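Local atomic coordinates of periplasmic protein TorT (Vibrio parahaemolyticus, PDB entry 3O1I), a protein that probably binds a small ligand in the periplasm, as solute-binding proteins of its family do, and probably passes the signal to a partner receptor in trimethylamine N-oxide sensing. Residues 196-202 with 221-227; 116-122 with 156-161; 202-206 with 229-233; 183-187 with 207-211; 251-255 with 272-276. All blocks are in the same frame, centred on the assembly; numbering follows the deposited sequence.

Contact 1: 196-202 with 221-227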
# COMPACT_ATOMS: atom_id res chain seq x y z
N ASP D 196 16.93 9.54 34.17
CA ASP D 196 16.01 9.56 35.30
C ASP D 196 14.62 9.90 34.77
O ASP D 196 13.65 9.16 35.00
CB ASP D 196 16.44 10.61 36.32
CG ASP D 196 17.74 10.24 37.01
OD1 ASP D 196 17.75 9.24 37.75
OD2 ASP D 196 18.75 10.95 36.82
N TYR D 197 14.53 11.02 34.05
CA TYR D 197 13.27 11.48 33.46
C TYR D 197 13.37 11.69 31.95
O TYR D 197 14.46 11.87 31.40
CB TYR D 197 12.84 12.83 34.05
CG TYR D 197 12.66 12.86 35.55
CD1 TYR D 197 13.57 13.56 36.35
CD2 TYR D 197 11.58 12.23 36.15
CE1 TYR D 197 13.39 13.63 37.73
CE2 TYR D 197 11.40 12.29 37.53
CZ TYR D 197 12.30 12.99 38.31
OH TYR D 197 12.10 13.07 39.67
N ILE D 198 12.20 11.67 31.31
CA ILE D 198 12.08 11.93 29.88
C ILE D 198 11.01 13.00 29.75
O ILE D 198 9.86 12.82 30.18
CB ILE D 198 11.58 10.70 29.07
CG1 ILE D 198 12.54 9.53 29.18
CG2 ILE D 198 11.46 11.08 27.60
CD1 ILE D 198 12.00 8.27 28.49
N VAL D 199 11.38 14.14 29.19
CA VAL D 199 10.43 15.22 28.96
C VAL D 199 10.31 15.40 27.46
O VAL D 199 11.28 15.75 26.79
CB VAL D 199 10.87 16.55 29.61
CG1 VAL D 199 10.76 16.43 31.11
CG2 VAL D 199 12.29 16.89 29.23
N GLY D 200 9.12 15.12 26.93
CA GLY D 200 8.93 15.26 25.50
C GLY D 200 7.50 15.52 25.08
O GLY D 200 6.64 15.83 25.91
N SER D 201 7.24 15.38 23.79
CA SER D 201 5.91 15.61 23.23
C SER D 201 4.90 14.61 23.76
O SER D 201 5.26 13.58 24.32
CB SER D 201 5.96 15.49 21.72
OG SER D 201 6.49 14.23 21.36
N ALA D 202 3.63 14.90 23.57
CA ALA D 202 2.64 13.96 24.05
C ALA D 202 2.87 12.67 23.29
O ALA D 202 2.58 11.59 23.79
CB ALA D 202 1.24 14.49 23.80
N ILE D 221 12.04 5.39 35.13
CA ILE D 221 12.15 6.62 34.36
C ILE D 221 10.84 7.38 34.49
O ILE D 221 9.77 6.84 34.23
CB ILE D 221 12.45 6.32 32.88
CG1 ILE D 221 13.84 5.70 32.75
CG2 ILE D 221 12.38 7.59 32.05
CD1 ILE D 221 14.20 5.32 31.35
N GLY D 222 10.92 8.64 34.91
CA GLY D 222 9.73 9.46 35.07
C GLY D 222 9.38 10.23 33.81
O GLY D 222 10.24 10.88 33.22
N LEU D 223 8.10 10.16 33.41
CA LEU D 223 7.62 10.83 32.20
C LEU D 223 6.96 12.20 32.44
O LEU D 223 6.02 12.33 33.22
CB LEU D 223 6.64 9.91 31.47
CG LEU D 223 7.17 8.49 31.29
CD1 LEU D 223 6.16 7.66 30.50
CD2 LEU D 223 8.53 8.53 30.59
N VAL D 224 7.47 13.21 31.74
CA VAL D 224 6.97 14.57 31.84
C VAL D 224 6.65 15.10 30.44
O VAL D 224 7.55 15.28 29.62
CB VAL D 224 8.03 15.48 32.50
CG1 VAL D 224 7.62 16.94 32.42
CG2 VAL D 224 8.22 15.08 33.95
N SER D 225 5.36 15.35 30.19
CA SER D 225 4.86 15.86 28.91
C SER D 225 5.07 17.37 28.76
O SER D 225 5.19 18.08 29.76
CB SER D 225 3.36 15.56 28.81
OG SER D 225 3.03 14.94 27.58
N VAL D 226 5.11 17.86 27.52
CA VAL D 226 5.27 19.29 27.30
C VAL D 226 3.91 19.88 26.91
O VAL D 226 3.78 21.09 26.69
CB VAL D 226 6.31 19.58 26.20
CG1 VAL D 226 6.55 21.07 26.08
CG2 VAL D 226 7.61 18.89 26.55
N TYR D 227 2.91 19.01 26.83
CA TYR D 227 1.52 19.39 26.54
C TYR D 227 0.62 18.19 26.80
O TYR D 227 1.12 17.11 27.09
CB TYR D 227 1.35 19.94 25.10
CG TYR D 227 1.54 18.96 23.96
CD1 TYR D 227 0.45 18.22 23.47
CD2 TYR D 227 2.79 18.78 23.34
CE1 TYR D 227 0.61 17.34 22.40
CE2 TYR D 227 2.95 17.90 22.27
CZ TYR D 227 1.86 17.17 21.81
OH TYR D 227 2.01 16.23 20.81
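Gly222 is held through both of its backbone polar atoms by strand 197-200: its N donates to Asp196 O at 2.8 Å, and its O accepts from Ile198 N. The ladder continues with Val224 N on Ile198 O (2.9 Å) and Gly200 N on Val224 O (3.1 Å), and fades in a weak bond from Val226 N to Gly200 O. Backbone C-H groups add to it, Val199 CA lying against Val224 O.

Apolar contacts divide between the two faces. On one, Val199 and Val224 stand side by side, pointing the same way. Tyr197 shares this face and lays the edge of its ring along glycine backbone, with CD2 3.5 Å from Gly222 CA; its hydroxyl bonds to His130. On the other, CG1 of Ile198, anti to the carbonyl carbon (chi1 -62°), slants across CG2 of Ile221 at 3.5 Å, while Leu223 CD2 reaches Ile198 CB.

Beyond the strands, one face of the Tyr227 ring lies against Ala202 CA, and Ser225 OG donates to Tyr227 O at 2.9 Å. Two parallel neighbours joined through helix 202-214 make a beta-alpha-beta crossover, the repeating element of the lobes of periplasmic binding proteins.

Contact 2: 116-122 with 156-161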
# COMPACT_ATOMS: atom_id res chain seq x y z
N TYR D 116 6.18 28.98 25.48
CA TYR D 116 7.30 29.22 26.39
C TYR D 116 6.88 28.81 27.79
O TYR D 116 7.65 28.19 28.52
CB TYR D 116 7.65 30.71 26.39
CG TYR D 116 8.71 31.12 27.39
CD1 TYR D 116 10.04 31.22 27.01
CD2 TYR D 116 8.37 31.41 28.72
CE1 TYR D 116 11.02 31.62 27.92
CE2 TYR D 116 9.34 31.80 29.64
CZ TYR D 116 10.66 31.90 29.23
OH TYR D 116 11.63 32.31 30.10
N TRP D 117 5.66 29.16 28.16
CA TRP D 117 5.12 28.86 29.47
C TRP D 117 4.61 27.43 29.61
O TRP D 117 4.02 27.06 30.63
CB TRP D 117 4.01 29.87 29.84
CG TRP D 117 4.53 31.28 29.87
CD1 TRP D 117 4.50 32.19 28.85
CD2 TRP D 117 5.29 31.88 30.92
NE1 TRP D 117 5.21 33.32 29.19
CE2 TRP D 117 5.71 33.15 30.46
CE3 TRP D 117 5.68 31.46 32.20
CZ2 TRP D 117 6.50 34.00 31.24
CZ3 TRP D 117 6.45 32.31 32.97
CH2 TRP D 117 6.86 33.57 32.49
N MET D 118 4.82 26.63 28.57
CA MET D 118 4.42 25.23 28.61
C MET D 118 5.71 24.48 28.99
O MET D 118 5.70 23.56 29.81
CB MET D 118 3.91 24.78 27.25
CG MET D 118 2.62 25.44 26.82
SD MET D 118 1.17 24.70 27.60
CE MET D 118 1.26 23.01 27.02
N GLY D 119 6.81 24.90 28.38
CA GLY D 119 8.09 24.30 28.68
C GLY D 119 8.49 24.74 30.08
O GLY D 119 9.06 23.96 30.85
N TYR D 120 8.16 25.98 30.41
CA TYR D 120 8.47 26.51 31.73
C TYR D 120 7.69 25.71 32.77
O TYR D 120 8.25 25.20 33.73
CB TYR D 120 8.08 27.99 31.83
CG TYR D 120 8.68 28.68 33.04
CD1 TYR D 120 9.94 29.29 32.95
CD2 TYR D 120 8.03 28.68 34.28
CE1 TYR D 120 10.53 29.88 34.07
CE2 TYR D 120 8.61 29.26 35.40
CZ TYR D 120 9.86 29.86 35.29
OH TYR D 120 10.44 30.43 36.39
N GLU D 121 6.39 25.61 32.56
CA GLU D 121 5.57 24.86 33.49
C GLU D 121 6.10 23.45 33.71
O GLU D 121 5.95 22.89 34.79
CB GLU D 121 4.13 24.78 32.99
CG GLU D 121 3.16 25.70 33.73
CD GLU D 121 3.04 25.36 35.21
OE1 GLU D 121 2.73 24.20 35.55
OE2 GLU D 121 3.26 26.27 36.05
N ALA D 122 6.75 22.89 32.69
CA ALA D 122 7.29 21.54 32.77
C ALA D 122 8.61 21.49 33.53
O ALA D 122 8.83 20.60 34.36
CB ALA D 122 7.47 20.97 31.38
N THR D 156 13.71 27.22 25.35
CA THR D 156 14.05 28.33 26.23
C THR D 156 13.09 28.41 27.41
O THR D 156 13.49 28.74 28.52
CB THR D 156 14.05 29.68 25.46
OG1 THR D 156 15.07 29.65 24.46
CG2 THR D 156 14.32 30.84 26.41
N GLY D 157 11.82 28.09 27.16
CA GLY D 157 10.84 28.08 28.23
C GLY D 157 11.27 27.04 29.24
O GLY D 157 11.48 27.36 30.41
N PHE D 158 11.42 25.80 28.80
CA PHE D 158 11.85 24.70 29.67
C PHE D 158 13.20 25.02 30.29
O PHE D 158 13.40 24.86 31.49
CB PHE D 158 11.99 23.40 28.88
CG PHE D 158 12.55 22.26 29.69
CD1 PHE D 158 11.70 21.47 30.48
CD2 PHE D 158 13.92 22.00 29.71
CE1 PHE D 158 12.22 20.45 31.27
CE2 PHE D 158 14.44 20.99 30.50
CZ PHE D 158 13.59 20.21 31.28
N TYR D 159 14.13 25.47 29.45
CA TYR D 159 15.47 25.80 29.92
C TYR D 159 15.49 26.74 31.12
O TYR D 159 16.15 26.45 32.12
CB TYR D 159 16.30 26.38 28.78
CG TYR D 159 17.23 25.36 28.15
CD1 TYR D 159 16.73 24.23 27.51
CD2 TYR D 159 18.61 25.50 28.23
CE1 TYR D 159 17.58 23.26 26.97
CE2 TYR D 159 19.48 24.54 27.70
CZ TYR D 159 18.95 23.42 27.07
OH TYR D 159 19.81 22.47 26.55
N GLU D 160 14.75 27.84 31.04
CA GLU D 160 14.71 28.81 32.14
C GLU D 160 14.29 28.19 33.46
O GLU D 160 15.03 28.21 34.43
CB GLU D 160 13.76 29.96 31.81
CG GLU D 160 14.18 30.85 30.64
CD GLU D 160 15.61 31.38 30.77
OE1 GLU D 160 16.07 31.60 31.91
OE2 GLU D 160 16.25 31.58 29.72
N ALA D 161 13.08 27.64 33.48
CA ALA D 161 12.55 27.02 34.68
C ALA D 161 13.44 25.92 35.27
O ALA D 161 13.25 25.52 36.41
CB ALA D 161 11.17 26.45 34.39
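Tyr116 O receives two groups: the N-H of Tyr120 one helical turn on, at 3.0 Å, and from the facing helix a C-H of Gly157, whose CA lies 3.2 Å from Tyr116 O. Two similar C-H...O contacts follow down the seam, Phe158 CA on Gly119 O and Tyr120 CA on Gly157 O. They can form because Gly119 and Gly157 bring no side chain between the backbones, so that the short helix axes pass 6.4 Å apart at a crossing angle of -34°.

Both tyrosines lean over the second helix. Tyr116 CG stands anti to its own backbone nitrogen (chi1 174°), which carries the ring across Gly157 CA, 3.6 Å from the ring centroid. Tyr120 does the same one turn later: Ala161 CB sits over the centre of its ring, while Trp117 CZ3 lies over the opposite face. Thr156 CG2 touches the Tyr116 ring at its edge, and Glu160 CB that of Tyr120. At the sheet-facing end Phe158 CB and CD1 each lie 3.6 Å from Gly119 O.

With no conventional hydrogen bond across the interface, cohesion probably rests mainly on close backbone packing at the two glycines and on the tyrosine rings over Gly157 and Ala161, with C-H...O contacts possibly adding to it.

Contact 3: 202-206 with 229-233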
# COMPACT_ATOMS: atom_id res chain seq x y z
N ALA D 202 3.63 14.90 23.57
CA ALA D 202 2.64 13.96 24.05
C ALA D 202 2.87 12.67 23.29
O ALA D 202 2.58 11.59 23.79
CB ALA D 202 1.24 14.49 23.80
N VAL D 203 3.39 12.81 22.07
CA VAL D 203 3.67 11.67 21.21
C VAL D 203 4.78 10.86 21.88
O VAL D 203 4.59 9.68 22.21
CB VAL D 203 4.12 12.15 19.78
CG1 VAL D 203 4.62 10.97 18.93
CG2 VAL D 203 2.95 12.82 19.08
N ALA D 204 5.91 11.50 22.12
CA ALA D 204 7.02 10.81 22.76
C ALA D 204 6.53 10.10 24.03
O ALA D 204 6.60 8.86 24.12
CB ALA D 204 8.12 11.79 23.09
N ILE D 205 6.04 10.87 25.00
CA ILE D 205 5.57 10.31 26.25
C ILE D 205 4.61 9.15 26.05
O ILE D 205 4.79 8.11 26.67
CB ILE D 205 4.92 11.41 27.18
CG1 ILE D 205 5.98 12.02 28.09
CG2 ILE D 205 3.79 10.81 28.05
CD1 ILE D 205 7.03 12.86 27.38
N GLU D 206 3.61 9.28 25.19
CA GLU D 206 2.69 8.15 24.99
C GLU D 206 3.46 6.85 24.67
O GLU D 206 3.16 5.78 25.23
CB GLU D 206 1.71 8.44 23.86
CG GLU D 206 0.63 9.43 24.21
CD GLU D 206 -0.20 9.80 23.00
OE1 GLU D 206 0.40 10.21 21.99
OE2 GLU D 206 -1.44 9.69 23.07
N SER D 229 -2.72 15.39 25.98
CA SER D 229 -3.43 14.64 24.95
C SER D 229 -4.21 13.54 25.64
O SER D 229 -3.91 13.19 26.77
CB SER D 229 -2.44 14.04 23.94
OG SER D 229 -1.55 13.11 24.54
N HIS D 230 -5.21 12.98 24.98
CA HIS D 230 -6.01 11.94 25.60
C HIS D 230 -5.17 10.77 26.09
O HIS D 230 -5.61 9.99 26.93
CB HIS D 230 -7.06 11.40 24.62
CG HIS D 230 -8.03 12.44 24.16
ND1 HIS D 230 -9.40 12.28 24.26
CD2 HIS D 230 -7.84 13.64 23.56
CE1 HIS D 230 -10.01 13.33 23.75
NE2 HIS D 230 -9.09 14.18 23.32
N GLY D 231 -3.95 10.65 25.58
CA GLY D 231 -3.10 9.56 25.99
C GLY D 231 -2.30 9.94 27.21
O GLY D 231 -2.22 9.18 28.17
N VAL D 232 -1.69 11.12 27.15
CA VAL D 232 -0.90 11.64 28.27
C VAL D 232 -1.81 11.83 29.48
O VAL D 232 -1.37 11.74 30.62
CB VAL D 232 -0.22 12.97 27.90
CG1 VAL D 232 0.47 13.57 29.12
CG2 VAL D 232 0.81 12.72 26.80
N TYR D 233 -3.10 12.09 29.24
CA TYR D 233 -4.07 12.25 30.31
C TYR D 233 -4.27 10.90 31.00
O TYR D 233 -4.05 10.79 32.20
CB TYR D 233 -5.41 12.75 29.78
CG TYR D 233 -6.52 12.71 30.81
CD1 TYR D 233 -6.56 13.62 31.88
CD2 TYR D 233 -7.52 11.74 30.74
CE1 TYR D 233 -7.58 13.57 32.85
CE2 TYR D 233 -8.53 11.67 31.69
CZ TYR D 233 -8.56 12.58 32.74
OH TYR D 233 -9.58 12.48 33.65
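Ala202 CB meets the start of helix 230-236, lying against Ser229 OG and 3.5 Å from Val232 CG2. Here the N-terminal turns of two successive helices of an alpha/beta lobe come together, each following its own strand of the parallel sheet. Val232 CG2 also meets Ile205 CG2 at 3.8 Å, the two side chains passing at a slant, so this one methyl is shared by residues nearly a turn apart on helix 202-214.

Glu206 bounds the contact along another side. Its chain is extended beyond CG (chi2 173°) and carries the carboxylate to the first turn of the opposite helix, where OE2 lies 3.4 Å from Gly231 CA. A glycine there leaves room for the oxygen. No hydrogen bond crosses between the segments; still, a carboxylate beside a helix N-terminus would probably be favoured by the partial positive charge of that end.

Further out, Ser201 OG accepts from Ala204 N and so caps the start of helix 202-214, while Ile205 rests on Leu223 and Ser225 of the sheet. At the start of helix 230-236, His230 N bonds to Ser18 OG; the side chains of His230 and Tyr233 pack on the chain of another protein. Ser229 itself is fixed as the N-cap: its OG, between backbone N and carbonyl carbon (chi1 62°), accepts from Val232 N at 3.3 Å with an N-H...O angle of 168°.

Contact 4: 183-187 with 207-211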
# COMPACT_ATOMS: atom_id res chain seq x y z
N ARG D 183 9.15 6.51 19.26
CA ARG D 183 9.34 5.25 19.97
C ARG D 183 10.80 4.90 19.86
O ARG D 183 11.46 4.57 20.84
CB ARG D 183 8.51 4.12 19.36
CG ARG D 183 8.79 2.77 20.01
CD ARG D 183 8.02 1.63 19.38
NE ARG D 183 6.68 1.46 19.94
CZ ARG D 183 5.66 2.27 19.68
NH1 ARG D 183 5.82 3.31 18.87
NH2 ARG D 183 4.47 2.03 20.23
N ASN D 184 11.29 4.96 18.63
CA ASN D 184 12.68 4.67 18.33
C ASN D 184 13.57 5.58 19.19
O ASN D 184 14.60 5.15 19.72
CB ASN D 184 12.95 4.89 16.84
CG ASN D 184 14.38 4.61 16.45
OD1 ASN D 184 14.83 3.46 16.45
ND2 ASN D 184 15.12 5.66 16.12
N LEU D 185 13.17 6.84 19.33
CA LEU D 185 13.94 7.78 20.13
C LEU D 185 13.89 7.46 21.62
O LEU D 185 14.85 7.69 22.35
CB LEU D 185 13.43 9.20 19.91
CG LEU D 185 13.92 9.89 18.64
CD1 LEU D 185 13.52 11.36 18.67
CD2 LEU D 185 15.44 9.75 18.55
N VAL D 186 12.77 6.91 22.06
CA VAL D 186 12.62 6.56 23.45
C VAL D 186 13.49 5.35 23.75
O VAL D 186 14.23 5.34 24.74
CB VAL D 186 11.13 6.23 23.78
CG1 VAL D 186 11.04 5.53 25.12
CG2 VAL D 186 10.31 7.51 23.80
N GLN D 187 13.40 4.34 22.88
CA GLN D 187 14.16 3.10 23.03
C GLN D 187 15.63 3.41 23.17
O GLN D 187 16.29 2.89 24.07
CB GLN D 187 13.94 2.18 21.83
CG GLN D 187 12.48 1.88 21.51
CD GLN D 187 12.32 1.03 20.26
OE1 GLN D 187 13.10 1.15 19.30
NE2 GLN D 187 11.30 0.17 20.25
N ALA D 207 4.44 6.96 23.78
CA ALA D 207 5.29 5.84 23.36
C ALA D 207 6.10 5.35 24.57
O ALA D 207 6.19 4.15 24.81
CB ALA D 207 6.24 6.28 22.24
N ALA D 208 6.68 6.29 25.31
CA ALA D 208 7.46 5.94 26.50
C ALA D 208 6.62 5.10 27.47
O ALA D 208 7.13 4.17 28.09
CB ALA D 208 7.97 7.20 27.18
N ILE D 209 5.34 5.43 27.60
CA ILE D 209 4.48 4.67 28.49
C ILE D 209 4.49 3.19 28.11
O ILE D 209 4.62 2.33 28.98
CB ILE D 209 3.03 5.18 28.46
CG1 ILE D 209 2.99 6.63 28.95
CG2 ILE D 209 2.14 4.28 29.33
CD1 ILE D 209 1.66 7.29 28.77
N SER D 210 4.36 2.88 26.83
CA SER D 210 4.37 1.47 26.45
C SER D 210 5.76 0.88 26.44
O SER D 210 5.95 -0.30 26.74
CB SER D 210 3.73 1.28 25.08
OG SER D 210 2.33 1.37 25.18
N GLU D 211 6.74 1.71 26.11
CA GLU D 211 8.11 1.25 26.06
C GLU D 211 8.71 0.97 27.41
O GLU D 211 9.49 0.04 27.55
CB GLU D 211 8.97 2.25 25.27
CG GLU D 211 8.65 2.27 23.77
CD GLU D 211 8.76 0.89 23.12
OE1 GLU D 211 9.88 0.35 23.07
OE2 GLU D 211 7.73 0.33 22.68
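Val186 fills the close-packed, apolar part of this contact: its CG1 touches Ala208 CA and Glu211 CB, each at 3.9 Å, and beside it Ala207 CB approaches Arg183 CA at 4.0 Å. All these residues are buried.

The other edge is polar and more loosely held. There the carboxylate of Glu211 meets two residues of helix 179-192. Gln187, itself partly exposed, donates from NE2 to OE1 of Glu211 at 3.2 Å with an angle of 162° at the hydrogen; the acceptor lies in the amide plane, but NE2 comes from above the carboxylate plane. Arg183 crosses Glu211 at about a right angle and forms a salt bridge, NE to Glu211 OE2, at 3.1 Å, although the hydrogen bond within it is weak. The arginine chain bends at chi3 (-86°) after its CG has passed 3.6 Å from Glu211 CD.

This edge does not simply open to solvent. Arg183 NH1 forms a salt bridge with Glu180, and NH2 one with an acidic side chain of another protein, whose chain also packs on Gln187 and Glu211. With short axes 9.3 Å apart, helices 179-192 and 202-214 are neighbours on one side of the parallel sheet, the outer helical layer of an alpha/beta lobe in the periplasmic binding protein fold.

Contact 5: 251-255 with 272-276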
# COMPACT_ATOMS: atom_id res chain seq x y z
N GLN D 251 -11.20 24.77 24.97
CA GLN D 251 -11.49 26.18 25.19
C GLN D 251 -10.78 27.06 24.18
O GLN D 251 -11.33 28.09 23.77
CB GLN D 251 -11.08 26.58 26.60
CG GLN D 251 -11.20 28.07 26.89
CD GLN D 251 -11.04 28.38 28.36
OE1 GLN D 251 -9.94 28.30 28.91
NE2 GLN D 251 -12.15 28.72 29.01
N GLN D 252 -9.56 26.67 23.78
CA GLN D 252 -8.79 27.45 22.82
C GLN D 252 -9.58 27.55 21.53
O GLN D 252 -9.39 28.47 20.73
CB GLN D 252 -7.42 26.81 22.57
CG GLN D 252 -6.35 27.84 22.26
CD GLN D 252 -4.95 27.28 22.33
OE1 GLN D 252 -4.63 26.49 23.22
NE2 GLN D 252 -4.08 27.70 21.41
N GLY D 253 -10.48 26.59 21.34
CA GLY D 253 -11.31 26.58 20.16
C GLY D 253 -12.45 27.56 20.34
O GLY D 253 -12.64 28.46 19.51
N ARG D 254 -13.21 27.38 21.42
CA ARG D 254 -14.34 28.25 21.73
C ARG D 254 -13.91 29.70 21.58
O ARG D 254 -14.62 30.52 21.00
CB ARG D 254 -14.81 28.00 23.17
CG ARG D 254 -15.43 26.63 23.42
CD ARG D 254 -15.60 26.37 24.92
NE ARG D 254 -16.25 25.09 25.22
CZ ARG D 254 -17.52 24.81 24.93
NH1 ARG D 254 -18.28 25.73 24.35
NH2 ARG D 254 -18.03 23.63 25.25
N LEU D 255 -12.73 30.01 22.09
CA LEU D 255 -12.21 31.36 22.00
C LEU D 255 -12.23 31.92 20.57
O LEU D 255 -12.74 33.02 20.35
CB LEU D 255 -10.79 31.38 22.58
CG LEU D 255 -9.90 32.63 22.47
CD1 LEU D 255 -10.74 33.90 22.61
CD2 LEU D 255 -8.81 32.56 23.53
N GLN D 272 -6.27 39.87 21.33
CA GLN D 272 -5.25 38.83 21.41
C GLN D 272 -5.49 37.97 22.65
O GLN D 272 -4.86 38.18 23.69
CB GLN D 272 -3.86 39.47 21.48
CG GLN D 272 -3.61 40.54 20.45
CD GLN D 272 -2.16 40.98 20.40
OE1 GLN D 272 -1.42 40.81 21.37
NE2 GLN D 272 -1.75 41.55 19.28
N ALA D 273 -6.40 37.02 22.53
CA ALA D 273 -6.73 36.13 23.64
C ALA D 273 -5.83 34.89 23.71
O ALA D 273 -5.17 34.51 22.74
CB ALA D 273 -8.19 35.72 23.54
N SER D 274 -5.83 34.26 24.89
CA SER D 274 -5.01 33.08 25.16
C SER D 274 -5.35 32.53 26.55
O SER D 274 -5.07 33.18 27.55
CB SER D 274 -3.52 33.46 25.09
OG SER D 274 -3.23 34.60 25.89
N PRO D 275 -5.94 31.33 26.62
CA PRO D 275 -6.28 30.76 27.93
C PRO D 275 -5.07 30.67 28.85
O PRO D 275 -3.93 30.91 28.43
CB PRO D 275 -6.82 29.37 27.57
CG PRO D 275 -7.28 29.51 26.17
CD PRO D 275 -6.16 30.33 25.56
N ILE D 276 -5.33 30.34 30.10
CA ILE D 276 -4.25 30.24 31.07
C ILE D 276 -3.85 28.79 31.27
O ILE D 276 -4.69 27.93 31.57
CB ILE D 276 -4.67 30.86 32.43
CG1 ILE D 276 -3.56 30.64 33.47
CG2 ILE D 276 -6.01 30.29 32.88
CD1 ILE D 276 -3.79 31.33 34.80
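Leu255 points both methyls at Ala273: with CG anti to the backbone nitrogen (chi1 172°), the isobutyl group leaves the helix toward the loop, and CD1 and CD2 straddle Ala273 CB while CG stands 3.7 Å from that methyl. CD2 reaches further along the loop, to Ser274 N at 3.7 Å and Pro275 CD at 4.0 Å, so a single leucine branch follows three consecutive loop residues.

Pro275 turns its ring toward the helix and is met by two adjacent glutamines as well. Gln251, extended beyond CG, slides past the proline in the opposite direction, and its OE1 lies 3.6 Å from Pro275 CB. Gln252 crosses the ring at about a right angle and offers its aliphatic part, CG lying 4.1 Å from Pro275 CD. No hydrogen bond joins the two segments. Their hold is one of hydrocarbon on hydrocarbon, with an amide oxygen of Gln251 beside the proline ring.

Residues of a third part of the chain join in: Gln252 and Leu255 also touch Val111, and Pro275 touches Val113, both on the connection between strand 107-110 and helix 116-127. Backbone bonding ties Gln251 to Glu292 besides. The contact thus packs helix 249-263 against the loop leading to strand 278-280, beside a chain connection that passes between the lobes, consistent with the interlobe region of a two-lobed periplasmic binding protein.

Contacts 1, 3 and 4 form one continuous region. Contact 1 joins neighbouring strands of the four-stranded parallel sheet; contacts 3 and 4, centred about 9 Å and about 11 Å from it respectively, both use helix 202-214, and their segments alternate with those of contact 1 along the chain. Ala202 belongs to contacts 1 and 3, and Leu223 packs on Ala208 and Ile209 of contact 4. Contact 2 comes earlier in sequence and meets the sheet through Ala122 and Phe158, and the loop after strand 222-225 through Met118. Contact 5, last in the chain, lies apart, about 32 Å from contact 4 between centres and across the chain's centre. Four contacts thus build one lobe, while the fifth lies toward the other.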